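Local structure of putative phenazine biosynthesis PhzC/PhzF protein (Clostridium difficile, 4DUN) at residues L111-F116 and K246-A251. The protein is probably an isomerase of the PhzF family, related to phenazine-biosynthesis proteins. Sequence-based numbering, arbitrary orientation. Where two conformers were deposited one is given.
Sequences LYEMIF and KISGEA
Strand 111-116 and segment 246-251 run antiparallel in the two-domain PhzF fold, which resembles that of diaminopimelate epimerase; the second belongs to the long strand 244-259, broken by a bulge or short loop, which also pairs with strands 4-11 and 233-239. Two hydrogen-bonded pairs, Tyr112 with Gly249 and Met114 with Ile247, hold the backbones together. Ile247 N donates to Met114 O almost straight, at 2.9 Å and 174°, nearly along the C=O axis, and Met114 N returns a bond to Ile247 O.

Ile247 and Lys246, the residues most covered, serve opposite faces. On the face shared with Met114, the CG1 branch of Ile247 lies anti to its carbonyl carbon and carries CD1 to 3.5 Å from Phe116 CD2, the two side chains crossing at about a right angle. Phe12 and helix 207-218 also pack against Ile247.

On the other face Lys246 leaves with CG anti to the backbone N (chi1 -170°). Its CD reaches 3.7 Å from Glu113 CD, and the bend at chi3 (-77°) turns CE and NZ to the carboxylate, the two side chains crossing obliquely. The resulting salt bridge is long: Lys246 NZ lies 3.3 Å from Glu113 OE2 and 3.4 Å from Glu113 OE1, both weak as hydrogen bonds. Asn108 ND2 also binds OE2, probably helping to fix the carboxylate. Glu113 CG lies 3.4 Å from Ser248 OG, in van der Waals contact, and a water donates to Glu113 OE2 at 2.5 Å while hydrogen-bonding to Ser248 OG.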
ATOM      1  N   LEU A 111      22.567  10.086  12.249  1.00 19.34           N
ATOM      2  CA  LEU A 111      22.078   8.850  12.849  1.00 18.42           C
ATOM      3  C   LEU A 111      21.035   9.193  13.903  1.00 21.62           C
ATOM      4  O   LEU A 111      21.207  10.134  14.655  1.00 20.42           O
ATOM      5  CB  LEU A 111      23.207   8.078  13.522  1.00 18.81           C
ATOM      6  CG  LEU A 111      24.111   7.219  12.648  1.00 24.60           C
ATOM      7  CD1 LEU A 111      25.384   6.854  13.387  1.00 26.01           C
ATOM      8  CD2 LEU A 111      23.382   5.980  12.163  1.00 24.74           C
ATOM      9  N   TYR A 112      19.958   8.421  13.964  1.00 17.46           N
ATOM     10  CA  TYR A 112      18.918   8.658  14.957  1.00 17.17           C
ATOM     11  C   TYR A 112      18.977   7.541  15.981  1.00 19.96           C
ATOM     12  O   TYR A 112      18.875   6.379  15.638  1.00 18.88           O
ATOM     13  CB  TYR A 112      17.553   8.797  14.286  1.00 17.45           C
ATOM     14  CG  TYR A 112      17.511  10.063  13.478  1.00 18.61           C
ATOM     15  CD1 TYR A 112      17.030  11.240  14.025  1.00 19.96           C
ATOM     16  CD2 TYR A 112      18.017  10.098  12.191  1.00 19.10           C
ATOM     17  CE1 TYR A 112      17.028  12.401  13.301  1.00 20.96           C
ATOM     18  CE2 TYR A 112      18.016  11.252  11.463  1.00 20.90           C
ATOM     19  CZ  TYR A 112      17.522  12.405  12.022  1.00 23.56           C
ATOM     20  OH  TYR A 112      17.520  13.566  11.300  1.00 23.16           O
ATOM     21  N   GLU A 113      19.159   7.923  17.239  1.00 17.71           N
ATOM     22  CA  GLU A 113      19.338   6.983  18.337  1.00 17.56           C
ATOM     23  C   GLU A 113      18.142   6.776  19.255  1.00 19.89           C
ATOM     24  O   GLU A 113      17.509   7.730  19.690  1.00 17.74           O
ATOM     25  CB  GLU A 113      20.524   7.425  19.203  1.00 19.52           C
ATOM     26  CG  GLU A 113      21.787   7.753  18.428  1.00 25.45           C
ATOM     27  CD  GLU A 113      22.920   8.228  19.320  1.00 31.80           C
ATOM     28  OE1 GLU A 113      22.638   8.819  20.378  1.00 27.90           O
ATOM     29  OE2 GLU A 113      24.086   8.012  18.954  1.00 25.47           O
ATOM     30  N   MET A 114      17.857   5.512  19.546  1.00 16.57           N
ATOM     31  CA  MET A 114      16.754   5.170  20.451  1.00 16.80           C
ATOM     32  C   MET A 114      17.262   4.175  21.490  1.00 21.22           C
ATOM     33  O   MET A 114      17.923   3.189  21.149  1.00 19.97           O
ATOM     34  CB  MET A 114      15.548   4.606  19.671  1.00 18.87           C
ATOM     35  CG  MET A 114      15.082   5.525  18.548  1.00 23.65           C
ATOM     36  SD  MET A 114      13.687   4.920  17.539  1.00 27.81           S
ATOM     37  CE  MET A 114      14.410   3.517  16.742  1.00 25.46           C
ATOM     38  N   ILE A 115      16.960   4.447  22.763  1.00 17.44           N
ATOM     39  CA  ILE A 115      17.427   3.632  23.878  1.00 17.76           C
ATOM     40  C   ILE A 115      16.275   2.765  24.344  1.00 21.31           C
ATOM     41  O   ILE A 115      15.192   3.263  24.658  1.00 19.31           O
ATOM     42  CB  ILE A 115      18.046   4.498  25.011  1.00 21.64           C
ATOM     43  CG1 ILE A 115      19.324   5.201  24.499  1.00 22.84           C
ATOM     44  CG2 ILE A 115      18.351   3.627  26.263  1.00 21.37           C
ATOM     45  CD1 ILE A 115      19.930   6.264  25.440  1.00 28.75           C
ATOM     46  N   PHE A 116      16.500   1.448  24.310  0.50 18.91           N
ATOM     47  CA  PHE A 116      15.510   0.413  24.629  0.50 20.00           C
ATOM     48  C   PHE A 116      15.978  -0.473  25.791  0.50 24.32           C
ATOM     49  O   PHE A 116      17.180  -0.560  26.013  0.50 22.88           O
ATOM     50  CB  PHE A 116      15.299  -0.468  23.367  0.50 21.52           C
ATOM     51  CG  PHE A 116      14.510   0.066  22.181  0.50 22.01           C
ATOM     52  CD1 PHE A 116      13.935   1.334  22.211  0.50 24.70           C
ATOM     53  CD2 PHE A 116      14.317  -0.716  21.046  0.50 23.05           C
ATOM     54  CE1 PHE A 116      13.201   1.816  21.123  0.50 24.39           C
ATOM     55  CE2 PHE A 116      13.575  -0.235  19.959  0.50 25.46           C
ATOM     56  CZ  PHE A 116      13.017   1.025  20.009  0.50 23.31           C
ATOM     57  N   LYS A 246      21.351   0.673  22.807  1.00 17.73           N
ATOM     58  CA  LYS A 246      21.120   1.761  21.882  1.00 17.18           C
ATOM     59  C   LYS A 246      20.949   1.162  20.483  1.00 21.38           C
ATOM     60  O   LYS A 246      21.762   0.327  20.056  1.00 21.53           O
ATOM     61  CB  LYS A 246      22.268   2.787  21.913  1.00 19.01           C
ATOM     62  CG  LYS A 246      21.945   4.058  21.124  1.00 23.88           C
ATOM     63  CD  LYS A 246      23.180   4.951  20.917  1.00 35.53           C
ATOM     64  CE  LYS A 246      23.587   5.739  22.134  1.00 50.06           C
ATOM     65  NZ  LYS A 246      24.762   6.604  21.838  1.00 62.55           N
ATOM     66  N   ILE A 247      19.863   1.550  19.809  1.00 17.43           N
ATOM     67  CA  ILE A 247      19.522   1.141  18.449  1.00 18.38           C
ATOM     68  C   ILE A 247      19.529   2.418  17.620  1.00 23.15           C
ATOM     69  O   ILE A 247      18.842   3.380  17.981  1.00 21.35           O
ATOM     70  CB  ILE A 247      18.167   0.377  18.474  1.00 22.46           C
ATOM     71  CG1 ILE A 247      18.456  -1.069  18.961  1.00 24.09           C
ATOM     72  CG2 ILE A 247      17.448   0.356  17.099  1.00 25.67           C
ATOM     73  CD1 ILE A 247      17.545  -1.576  20.001  1.00 34.15           C
ATOM     74  N   SER A 248      20.347   2.446  16.541  1.00 19.25           N
ATOM     75  CA  SER A 248      20.445   3.645  15.713  1.00 19.05           C
ATOM     76  C   SER A 248      20.293   3.323  14.253  1.00 20.63           C
ATOM     77  O   SER A 248      20.699   2.245  13.799  1.00 19.73           O
ATOM     78  CB  SER A 248      21.780   4.362  15.926  1.00 24.12           C
ATOM     79  OG  SER A 248      22.075   4.584  17.294  1.00 29.90           O
ATOM     80  N   GLY A 249      19.778   4.292  13.512  1.00 16.70           N
ATOM     81  CA  GLY A 249      19.645   4.157  12.075  1.00 17.05           C
ATOM     82  C   GLY A 249      19.618   5.477  11.344  1.00 21.13           C
ATOM     83  O   GLY A 249      19.359   6.533  11.942  1.00 20.54           O
ATOM     84  N   GLU A 250      19.895   5.403  10.044  1.00 18.35           N
ATOM     85  CA  GLU A 250      19.831   6.529   9.132  1.00 18.93           C
ATOM     86  C   GLU A 250      18.409   6.584   8.577  1.00 20.32           C
ATOM     87  O   GLU A 250      17.663   5.605   8.694  1.00 18.35           O
ATOM     88  CB  GLU A 250      20.842   6.345   7.981  1.00 21.83           C
ATOM     89  CG  GLU A 250      22.304   6.290   8.398  1.00 28.91           C
ATOM     90  CD  GLU A 250      23.234   5.950   7.247  1.00 54.81           C
ATOM     91  OE1 GLU A 250      22.986   6.412   6.107  1.00 35.68           O
ATOM     92  OE2 GLU A 250      24.207   5.198   7.484  1.00 48.58           O
ATOM     93  N   ALA A 251      18.030   7.707   7.997  1.00 17.80           N
ATOM     94  CA  ALA A 251      16.742   7.835   7.298  1.00 17.29           C
ATOM     95  C   ALA A 251      16.962   8.587   5.995  1.00 19.63           C
ATOM     96  O   ALA A 251      17.922   9.369   5.881  1.00 19.76           O
ATOM     97  CB  ALA A 251      15.698   8.531   8.159  1.00 17.75           C
TER
HETATM   98  O   HOH W   1      24.681   6.521  17.065  1.00 38.72           O